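PDB 4NLC: ribosomal RNA processing protein 6 from Trypanosoma brucei brucei, which acts, through the catalytic core held in this chain, as a 3'-5' exoribonuclease that probably processes ribosomal RNA with the exosome. Local coordinates for residues L292-E297 against K359-S364; G285-S290 against S324-L329; S115-D120 against Y228-L233; F170-A175 against H224-V229. The protein carries 1 engineered substitution. One frame throughout, in Å; residues are numbered along the deposited sequence.

Contact 1 of 4, residues L292-E297 against K359-S364; sequences LQVARE and KDAIGS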
# COMPACT_ATOMS: atom_id res chain seq x y z
N LEU A 292 10.69 26.01 19.55
CA LEU A 292 9.87 24.81 19.72
C LEU A 292 8.45 25.09 19.23
O LEU A 292 7.85 24.22 18.60
CB LEU A 292 9.87 24.34 21.19
CG LEU A 292 11.15 23.65 21.69
CD1 LEU A 292 11.12 23.47 23.20
CD2 LEU A 292 11.39 22.33 20.98
N GLN A 293 7.92 26.29 19.51
CA GLN A 293 6.59 26.72 19.07
C GLN A 293 6.57 26.79 17.54
O GLN A 293 5.61 26.32 16.92
CB GLN A 293 6.20 28.07 19.70
CG GLN A 293 4.84 28.63 19.28
CD GLN A 293 4.61 30.05 19.78
OE1 GLN A 293 4.93 30.40 20.93
NE2 GLN A 293 4.01 30.88 18.95
N VAL A 294 7.64 27.35 16.95
CA VAL A 294 7.80 27.45 15.50
C VAL A 294 7.91 26.05 14.87
O VAL A 294 7.28 25.80 13.85
CB VAL A 294 8.93 28.42 15.06
CG1 VAL A 294 9.20 28.32 13.56
CG2 VAL A 294 8.56 29.85 15.42
N ALA A 295 8.67 25.13 15.49
CA ALA A 295 8.80 23.75 14.99
C ALA A 295 7.41 23.09 14.84
O ALA A 295 7.11 22.58 13.77
CB ALA A 295 9.67 22.91 15.93
N ARG A 296 6.56 23.19 15.88
CA ARG A 296 5.23 22.61 15.95
C ARG A 296 4.27 23.19 14.93
O ARG A 296 3.59 22.43 14.23
CB ARG A 296 4.67 22.74 17.38
CG ARG A 296 3.21 22.26 17.54
CD ARG A 296 2.74 22.36 18.98
NE ARG A 296 1.29 22.18 19.09
CZ ARG A 296 0.64 22.01 20.24
NH1 ARG A 296 1.30 21.98 21.39
NH2 ARG A 296 -0.68 21.86 20.25
N GLU A 297 4.22 24.53 14.84
CA GLU A 297 3.33 25.26 13.93
C GLU A 297 3.70 25.05 12.46
O GLU A 297 2.79 24.88 11.64
CB GLU A 297 3.23 26.75 14.29
CG GLU A 297 2.62 27.06 15.65
CD GLU A 297 1.13 26.79 15.81
OE1 GLU A 297 0.35 27.22 14.93
OE2 GLU A 297 0.75 26.18 16.83
N LYS A 359 6.86 35.24 12.54
CA LYS A 359 6.63 36.59 13.07
C LYS A 359 5.84 36.58 14.36
O LYS A 359 6.18 37.33 15.27
CB LYS A 359 5.94 37.49 12.02
CG LYS A 359 6.88 38.02 10.96
CD LYS A 359 6.10 38.65 9.82
CE LYS A 359 7.01 39.18 8.75
NZ LYS A 359 6.25 39.60 7.55
N ASP A 360 4.82 35.71 14.48
CA ASP A 360 4.00 35.61 15.70
C ASP A 360 4.75 34.99 16.90
O ASP A 360 4.28 35.11 18.04
CB ASP A 360 2.68 34.86 15.41
CG ASP A 360 1.78 35.52 14.37
OD1 ASP A 360 1.99 36.71 14.06
OD2 ASP A 360 0.86 34.84 13.88
N ALA A 361 5.92 34.39 16.65
CA ALA A 361 6.74 33.77 17.69
C ALA A 361 8.00 34.56 18.11
O ALA A 361 8.49 34.33 19.22
CB ALA A 361 7.12 32.36 17.27
N ILE A 362 8.52 35.47 17.28
CA ILE A 362 9.73 36.21 17.69
C ILE A 362 9.38 37.30 18.76
O ILE A 362 8.22 37.68 18.91
CB ILE A 362 10.61 36.75 16.52
CG1 ILE A 362 9.98 37.93 15.79
CG2 ILE A 362 11.00 35.62 15.55
CD1 ILE A 362 11.03 38.96 15.32
N GLY A 363 10.40 37.70 19.53
CA GLY A 363 10.27 38.61 20.67
C GLY A 363 9.71 37.85 21.86
O GLY A 363 9.81 36.62 21.91
N SER A 364 9.07 38.56 22.79
CA SER A 364 8.44 37.93 23.96
C SER A 364 7.09 37.29 23.63
O SER A 364 6.26 37.93 22.99
CB SER A 364 8.25 38.94 25.08
OG SER A 364 7.55 38.37 26.17
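Gln-293 and Val-294 meet Ala-361 in the all-helical HRDC domain. The first two lie on helix 289-309. Ala-361 belongs to the chain that leaves helix 351-359.

Gln-293 reaches over from the more open side of the contact. Its CB begins 5.0 Å from the CB of Ala-361. CG lies anti to the backbone N (chi1 179°), and the chain runs on extended. This carries the amide out to the methyl group of Ala-361. CD then stands 4.2 Å from Ala-361 CB. At the tip it is the nitrogen branch that touches: NE2 lies 3.8 Å from Ala-361 CB, while OE1 stays 4.7 Å from that same methyl. NE2 also comes to 4.3 Å from the carbonyl O of Asp-360, too long for a hydrogen bond. The amide therefore rests on the methyl by van der Waals contact.

The carboxylate of Asp-360 turns back to helix 351-359, where OD1 bonds to Gln-356 NE2.

The buried half of the contact belongs to Val-294. Its CG1 turns to helix 319-328, where it packs on Ala-326. Its CG2 branch faces both Leu-329 and Ala-361. The methyl of Ala-361 thus sits between an amide at the surface and a valine in the core. The tight spot is on the valine side, with Val-294 CG2 only 3.4 Å from Ala-361 CB.

Contact 2 of 4, residues G285-S290 against S324-L329; sequences GGLSSS and SIATKL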
# COMPACT_ATOMS: atom_id res chain seq x y z
N GLY A 285 16.09 19.06 20.45
CA GLY A 285 17.01 19.47 21.51
C GLY A 285 17.83 20.65 21.03
O GLY A 285 18.13 20.74 19.83
N GLY A 286 18.16 21.55 21.95
CA GLY A 286 18.93 22.76 21.66
C GLY A 286 18.06 23.93 21.24
O GLY A 286 18.58 24.98 20.88
N LEU A 287 16.73 23.77 21.31
CA LEU A 287 15.78 24.81 20.93
C LEU A 287 15.20 25.60 22.11
O LEU A 287 14.88 25.03 23.15
CB LEU A 287 14.64 24.22 20.05
CG LEU A 287 15.02 23.67 18.64
CD1 LEU A 287 13.77 23.39 17.80
CD2 LEU A 287 15.93 24.64 17.89
N SER A 288 15.01 26.89 21.91
CA SER A 288 14.38 27.76 22.90
C SER A 288 12.87 27.48 22.81
O SER A 288 12.44 26.78 21.88
CB SER A 288 14.68 29.22 22.57
OG SER A 288 13.82 29.68 21.54
N SER A 289 12.05 28.03 23.75
CA SER A 289 10.60 27.81 23.72
C SER A 289 9.96 28.39 22.47
O SER A 289 9.00 27.81 21.96
CB SER A 289 9.93 28.35 24.99
OG SER A 289 10.18 29.73 25.18
N SER A 290 10.50 29.50 21.93
CA SER A 290 9.92 30.09 20.73
C SER A 290 10.28 29.30 19.48
O SER A 290 9.50 29.30 18.53
CB SER A 290 10.32 31.55 20.60
OG SER A 290 11.73 31.65 20.49
N SER A 324 15.01 23.77 10.12
CA SER A 324 15.75 24.95 9.66
C SER A 324 14.99 26.25 9.96
O SER A 324 15.60 27.22 10.39
CB SER A 324 16.05 24.84 8.18
OG SER A 324 17.07 25.76 7.86
N ILE A 325 13.67 26.28 9.71
CA ILE A 325 12.84 27.45 9.95
C ILE A 325 12.79 27.72 11.45
O ILE A 325 13.06 28.84 11.87
CB ILE A 325 11.42 27.31 9.32
CG1 ILE A 325 11.50 27.30 7.78
CG2 ILE A 325 10.46 28.42 9.83
CD1 ILE A 325 10.18 27.05 7.08
N ALA A 326 12.50 26.67 12.24
CA ALA A 326 12.46 26.71 13.69
C ALA A 326 13.76 27.28 14.30
O ALA A 326 13.70 28.16 15.14
CB ALA A 326 12.18 25.31 14.24
N THR A 327 14.92 26.81 13.82
CA THR A 327 16.25 27.17 14.34
C THR A 327 16.66 28.57 13.93
O THR A 327 16.94 29.40 14.80
CB THR A 327 17.31 26.12 13.97
OG1 THR A 327 17.39 26.05 12.55
CG2 THR A 327 16.98 24.73 14.49
N LYS A 328 16.64 28.84 12.61
CA LYS A 328 17.06 30.13 12.04
C LYS A 328 16.07 31.28 12.23
O LYS A 328 16.49 32.43 12.12
CB LYS A 328 17.41 29.97 10.54
CG LYS A 328 18.66 29.11 10.27
CD LYS A 328 18.74 28.76 8.78
CE LYS A 328 20.08 28.20 8.35
NZ LYS A 328 20.17 28.06 6.87
N LEU A 329 14.76 30.98 12.46
CA LEU A 329 13.67 31.96 12.58
C LEU A 329 13.69 33.02 11.43
O LEU A 329 13.89 34.21 11.70
CB LEU A 329 13.62 32.62 14.00
CG LEU A 329 13.39 31.68 15.20
CD1 LEU A 329 13.68 32.38 16.53
CD2 LEU A 329 11.97 31.10 15.22
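Leu-287 packs on Ala-326 and Thr-327, joining two parts of the helical HRDC region. One is the turn that leads into helix 289-309. The other is the last turn of helix 319-328. That helix also carries Ser-321, an engineered residue. The disulfide that this position forms with Cys-340 in another structure of the protein is absent here.

The apolar contacts come first. Both methyls of Leu-287 are used, one for each neighbour. CD2 meets the methyl of the threonine, with Leu-287 CD2 3.6 Å from Thr-327 CG2, and the two side chains cross obliquely. CD1 reaches the alanine more loosely, at 4.3 Å from Ala-326 CB. Thr-327 offers its methyl because CG2 lies anti to the carbonyl carbon. Its OG1 (chi1 61°) turns back to its own helix, where the carbonyl O atoms of Leu-323 and Ser-324 are both within reach.

A polar atom against a methyl makes the second kind of contact. Ser-290 OG approaches Leu-329 CD1 at 4.5 Å, just touching. Leu-329 is the first residue to leave the helix, and it does so with positive phi.

No hydrogen bond joins the two segments directly. Gln-291 bridges them: its OE1 takes the N-H of Ser-288, and its NE2 gives to the carbonyl O of Thr-327. Ser-288 is also the N-cap of helix 289-309. Its capping bond is weak and bent: Ser-290 N lies 3.3 Å from Ser-288 OG, with an angle of 126° at the hydrogen.

Contact 3 of 4, residues S115-D120 against Y228-L233; sequences STRTQD and YVYDRL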
# COMPACT_ATOMS: atom_id res chain seq x y z
N SER A 115 -0.84 -13.95 -10.53
CA SER A 115 -0.40 -15.14 -11.23
C SER A 115 -1.33 -16.29 -10.92
O SER A 115 -1.77 -16.44 -9.77
CB SER A 115 1.03 -15.54 -10.85
OG SER A 115 2.03 -14.67 -11.35
N THR A 116 -1.59 -17.11 -11.93
CA THR A 116 -2.33 -18.37 -11.80
C THR A 116 -1.30 -19.44 -12.12
O THR A 116 -0.19 -19.12 -12.54
CB THR A 116 -3.59 -18.46 -12.73
OG1 THR A 116 -3.21 -18.69 -14.09
CG2 THR A 116 -4.50 -17.24 -12.64
N ARG A 117 -1.67 -20.72 -11.97
CA ARG A 117 -0.79 -21.84 -12.32
C ARG A 117 -0.40 -21.84 -13.80
O ARG A 117 0.59 -22.46 -14.15
CB ARG A 117 -1.49 -23.19 -11.99
CG ARG A 117 -1.86 -23.37 -10.51
CD ARG A 117 -0.66 -23.27 -9.58
NE ARG A 117 -1.08 -23.61 -8.24
CZ ARG A 117 -0.28 -23.99 -7.25
NH1 ARG A 117 1.04 -24.02 -7.43
NH2 ARG A 117 -0.78 -24.34 -6.08
N THR A 118 -1.18 -21.18 -14.67
CA THR A 118 -0.95 -21.25 -16.13
C THR A 118 -0.52 -19.94 -16.79
O THR A 118 -0.11 -19.96 -17.96
CB THR A 118 -2.21 -21.82 -16.83
OG1 THR A 118 -3.40 -21.17 -16.33
CG2 THR A 118 -2.31 -23.32 -16.69
N GLN A 119 -0.63 -18.81 -16.07
CA GLN A 119 -0.29 -17.52 -16.65
C GLN A 119 -0.20 -16.40 -15.63
O GLN A 119 -0.64 -16.54 -14.48
CB GLN A 119 -1.31 -17.16 -17.76
CG GLN A 119 -2.73 -17.04 -17.25
CD GLN A 119 -3.70 -16.83 -18.37
OE1 GLN A 119 -4.76 -17.47 -18.42
NE2 GLN A 119 -3.42 -15.89 -19.26
N ASP A 120 0.35 -15.26 -16.08
CA ASP A 120 0.54 -14.06 -15.30
C ASP A 120 -0.29 -12.90 -15.86
O ASP A 120 -0.53 -12.86 -17.06
CB ASP A 120 2.04 -13.68 -15.29
CG ASP A 120 2.97 -14.72 -14.69
OD1 ASP A 120 2.53 -15.46 -13.78
OD2 ASP A 120 4.14 -14.78 -15.10
N TYR A 228 4.19 -21.65 -6.33
CA TYR A 228 5.11 -22.77 -6.05
C TYR A 228 5.62 -22.64 -4.63
O TYR A 228 5.68 -23.64 -3.93
CB TYR A 228 6.30 -22.80 -7.02
CG TYR A 228 7.35 -23.85 -6.69
CD1 TYR A 228 7.12 -25.20 -6.93
CD2 TYR A 228 8.59 -23.49 -6.16
CE1 TYR A 228 8.08 -26.17 -6.65
CE2 TYR A 228 9.56 -24.45 -5.87
CZ TYR A 228 9.31 -25.79 -6.12
OH TYR A 228 10.26 -26.74 -5.86
N VAL A 229 5.98 -21.41 -4.22
CA VAL A 229 6.46 -21.08 -2.86
C VAL A 229 5.38 -21.49 -1.87
O VAL A 229 5.66 -22.15 -0.87
CB VAL A 229 6.86 -19.57 -2.77
CG1 VAL A 229 6.92 -19.07 -1.32
CG2 VAL A 229 8.19 -19.31 -3.47
N TYR A 230 4.12 -21.14 -2.19
CA TYR A 230 2.94 -21.49 -1.41
C TYR A 230 2.86 -23.03 -1.18
O TYR A 230 2.73 -23.47 -0.04
CB TYR A 230 1.67 -20.95 -2.12
CG TYR A 230 0.36 -21.46 -1.57
CD1 TYR A 230 -0.04 -21.16 -0.27
CD2 TYR A 230 -0.53 -22.17 -2.38
CE1 TYR A 230 -1.28 -21.57 0.23
CE2 TYR A 230 -1.77 -22.59 -1.90
CZ TYR A 230 -2.14 -22.29 -0.59
OH TYR A 230 -3.33 -22.74 -0.08
N ASP A 231 2.99 -23.83 -2.26
CA ASP A 231 2.98 -25.30 -2.22
C ASP A 231 4.11 -25.84 -1.31
O ASP A 231 3.85 -26.66 -0.43
CB ASP A 231 3.15 -25.87 -3.64
CG ASP A 231 2.01 -25.69 -4.61
OD1 ASP A 231 0.90 -25.32 -4.17
OD2 ASP A 231 2.21 -25.95 -5.81
N ARG A 232 5.32 -25.31 -1.46
CA ARG A 232 6.49 -25.70 -0.65
C ARG A 232 6.35 -25.36 0.85
O ARG A 232 6.70 -26.18 1.70
CB ARG A 232 7.77 -25.11 -1.25
CG ARG A 232 8.18 -25.74 -2.61
CD ARG A 232 8.76 -27.15 -2.53
NE ARG A 232 9.94 -27.23 -1.66
CZ ARG A 232 11.19 -26.95 -2.03
NH1 ARG A 232 11.45 -26.57 -3.28
NH2 ARG A 232 12.18 -27.05 -1.15
N LEU A 233 5.80 -24.15 1.17
CA LEU A 233 5.56 -23.75 2.57
C LEU A 233 4.46 -24.59 3.21
O LEU A 233 4.57 -24.93 4.39
CB LEU A 233 5.25 -22.26 2.68
CG LEU A 233 6.42 -21.33 2.35
CD1 LEU A 233 5.94 -19.89 2.24
CD2 LEU A 233 7.51 -21.46 3.37
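Arg-117 bends at chi2 (-58°) and is extended beyond, which turns its guanidinium end-on to Asp-231. The two side chains approach from opposite directions and form a two-pronged salt bridge, NH1 and NH2 each taking one oxygen. Arg-117 NH2 to Asp-231 OD1 is 2.7 Å and nearly straight (172°), on the syn side of the carboxylate. Arg-117 NH1 to Asp-231 OD2 is 2.8 Å but more bent, and it comes from above the carboxylate plane. The two planes are 29° apart, so the grip is slightly twisted.

Both charged groups have further partners. Arg-117 NE pairs with Glu-92, and Asp-231 OD2 accepts from Thr-61 N. These probably help to fix the rotation of both groups. Arg-117 NH2 also stands at the ring edge of Tyr-230, 4.3 Å from its CD2.

The turn that presents Arg-117 is braced by Thr-116. Its OG1 accepts from Thr-118 N at 3.3 Å, an ST turn. Thr-116 N bonds to Gln-119 O at 2.8 Å. The salt bridge thus ties the hairpin turn between strands 108-115 and 120-123 to helix 226-238, in the RNase H-like fold of the 3'-5' exonuclease domain.

Contact 4 of 4, residues F170-A175 against H224-V229; sequences FDTSIA and HFLLYV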
# COMPACT_ATOMS: atom_id res chain seq x y z
N PHE A 170 -3.89 -16.08 2.33
CA PHE A 170 -2.77 -16.87 2.81
C PHE A 170 -1.53 -16.00 2.60
O PHE A 170 -1.24 -15.59 1.48
CB PHE A 170 -2.63 -18.26 2.18
CG PHE A 170 -1.58 -19.10 2.88
CD1 PHE A 170 -0.23 -19.00 2.52
CD2 PHE A 170 -1.92 -19.98 3.90
CE1 PHE A 170 0.73 -19.80 3.15
CE2 PHE A 170 -0.96 -20.78 4.52
CZ PHE A 170 0.37 -20.66 4.15
N ASP A 171 -0.83 -15.68 3.69
CA ASP A 171 0.36 -14.84 3.64
C ASP A 171 1.61 -15.71 3.80
O ASP A 171 1.84 -16.27 4.88
CB ASP A 171 0.27 -13.73 4.71
CG ASP A 171 1.34 -12.65 4.61
OD1 ASP A 171 2.50 -12.98 4.25
OD2 ASP A 171 1.05 -11.50 4.97
N THR A 172 2.40 -15.83 2.72
CA THR A 172 3.60 -16.67 2.69
C THR A 172 4.73 -16.12 3.60
O THR A 172 5.60 -16.90 4.02
CB THR A 172 4.08 -16.93 1.24
OG1 THR A 172 4.07 -15.71 0.51
CG2 THR A 172 3.22 -17.94 0.53
N SER A 173 4.70 -14.82 3.93
CA SER A 173 5.68 -14.25 4.83
C SER A 173 5.35 -14.71 6.27
O SER A 173 6.26 -15.07 7.02
CB SER A 173 5.71 -12.73 4.70
OG SER A 173 6.61 -12.16 5.63
N ILE A 174 4.05 -14.77 6.63
CA ILE A 174 3.60 -15.26 7.95
C ILE A 174 3.99 -16.74 8.08
O ILE A 174 4.46 -17.13 9.15
CB ILE A 174 2.10 -14.97 8.24
CG1 ILE A 174 1.83 -13.43 8.34
CG2 ILE A 174 1.62 -15.69 9.52
CD1 ILE A 174 0.35 -13.06 8.56
N ALA A 175 3.85 -17.54 6.99
CA ALA A 175 4.27 -18.95 6.97
C ALA A 175 5.76 -19.07 7.34
O ALA A 175 6.11 -19.81 8.24
CB ALA A 175 4.03 -19.55 5.59
N HIS A 224 4.88 -14.52 -10.12
CA HIS A 224 5.19 -15.69 -10.96
C HIS A 224 5.64 -16.95 -10.19
O HIS A 224 5.24 -18.06 -10.55
CB HIS A 224 6.23 -15.29 -12.00
CG HIS A 224 6.60 -16.41 -12.92
ND1 HIS A 224 5.87 -16.68 -14.05
CD2 HIS A 224 7.61 -17.31 -12.81
CE1 HIS A 224 6.46 -17.73 -14.61
NE2 HIS A 224 7.50 -18.16 -13.88
N PHE A 225 6.42 -16.78 -9.10
CA PHE A 225 6.92 -17.93 -8.32
C PHE A 225 6.14 -18.20 -7.01
O PHE A 225 6.42 -19.18 -6.33
CB PHE A 225 8.42 -17.75 -8.00
CG PHE A 225 9.29 -17.30 -9.16
CD1 PHE A 225 9.86 -18.23 -10.02
CD2 PHE A 225 9.57 -15.96 -9.35
CE1 PHE A 225 10.68 -17.81 -11.07
CE2 PHE A 225 10.35 -15.54 -10.43
CZ PHE A 225 10.94 -16.47 -11.25
N LEU A 226 5.19 -17.31 -6.68
CA LEU A 226 4.49 -17.33 -5.41
C LEU A 226 3.61 -18.56 -5.18
O LEU A 226 3.54 -19.04 -4.05
CB LEU A 226 3.72 -16.03 -5.19
CG LEU A 226 3.35 -15.68 -3.72
CD1 LEU A 226 4.56 -15.83 -2.78
CD2 LEU A 226 2.80 -14.26 -3.61
N LEU A 227 2.96 -19.10 -6.22
CA LEU A 227 2.14 -20.31 -5.98
C LEU A 227 2.99 -21.55 -5.73
O LEU A 227 2.57 -22.39 -4.95
CB LEU A 227 1.11 -20.55 -7.07
CG LEU A 227 0.02 -19.49 -7.20
CD1 LEU A 227 -0.82 -19.76 -8.43
CD2 LEU A 227 -0.82 -19.40 -5.94
N TYR A 228 4.19 -21.65 -6.33
CA TYR A 228 5.11 -22.77 -6.05
C TYR A 228 5.62 -22.64 -4.63
O TYR A 228 5.68 -23.64 -3.93
CB TYR A 228 6.30 -22.80 -7.02
CG TYR A 228 7.35 -23.85 -6.69
CD1 TYR A 228 7.12 -25.20 -6.93
CD2 TYR A 228 8.59 -23.49 -6.16
CE1 TYR A 228 8.08 -26.17 -6.65
CE2 TYR A 228 9.56 -24.45 -5.87
CZ TYR A 228 9.31 -25.79 -6.12
OH TYR A 228 10.26 -26.74 -5.86
N VAL A 229 5.98 -21.41 -4.22
CA VAL A 229 6.46 -21.08 -2.86
C VAL A 229 5.38 -21.49 -1.87
O VAL A 229 5.66 -22.15 -0.87
CB VAL A 229 6.86 -19.57 -2.77
CG1 VAL A 229 6.92 -19.07 -1.32
CG2 VAL A 229 8.19 -19.31 -3.47
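Thr-172 presses against Leu-226 at the start of two helices, 172-178 and 226-238, in the exonuclease domain. This is the tight part of the contact. Leu-226 CD1 lies 3.3 Å from Thr-172 OG1. The same methyl also reaches Thr-172 CG2 at 4.1 Å. One leucine methyl therefore spans the hydroxyl and methyl branches of the threonine. CG of Leu-226 stands opposite the backbone N (chi1 -159°), which brings its end closer to the threonine than its CB direction would suggest. The hydroxyl is buried, but it is satisfied by His-149 ND1 and Phe-148 O. It meets the leucine by packing alone.

The second side of the contact is looser. Thr-172 CG2 stands 4.3 Å from Val-229 CG1, one helical turn on from Leu-226. This side does not open to solvent, since all three touching residues are buried.

Next to Thr-172, Asp-171 caps helix 172-178. Its OD1 accepts from Ser-173 N at 2.9 Å and weakly from Ile-174 N. Gly-150 and Ala-151 also give their backbone N-H groups to this carboxylate, so it ties the helix start to the segment just after strand 145-148.

Val-147 of strand 145-148 touches both Thr-172 and Leu-226, and Leu-233 extends the contact along helix 226-238. Phe-170, on the edge strand 169-171, meets Tyr-230 of that helix and Phe-254 of helix 249-261 edge-to-face.

In the fold
The four contacts fall into two pairs, one in each domain. Contacts 1 and 2 share helix 289-309 of the HRDC region; contacts 3 and 4 share helix 226-238 of the exonuclease domain. Within each pair the centres are 8 Å apart, whereas contacts 1 and 3 have centres 58 Å apart, on opposite sides of the chain's centre. Contact 2 lies at the surface, contacts 1 and 3 are partly buried, and contact 4 is core. The chemistry varies accordingly. The HRDC contacts are mostly methyl on methyl, with an amide or a hydroxyl at the margin. Contact 3 relies on charge and contact 4 on buried packing; a probable hydrogen bond from His-224 ND1 to Asp-120 OD2 (2.8 Å) links them.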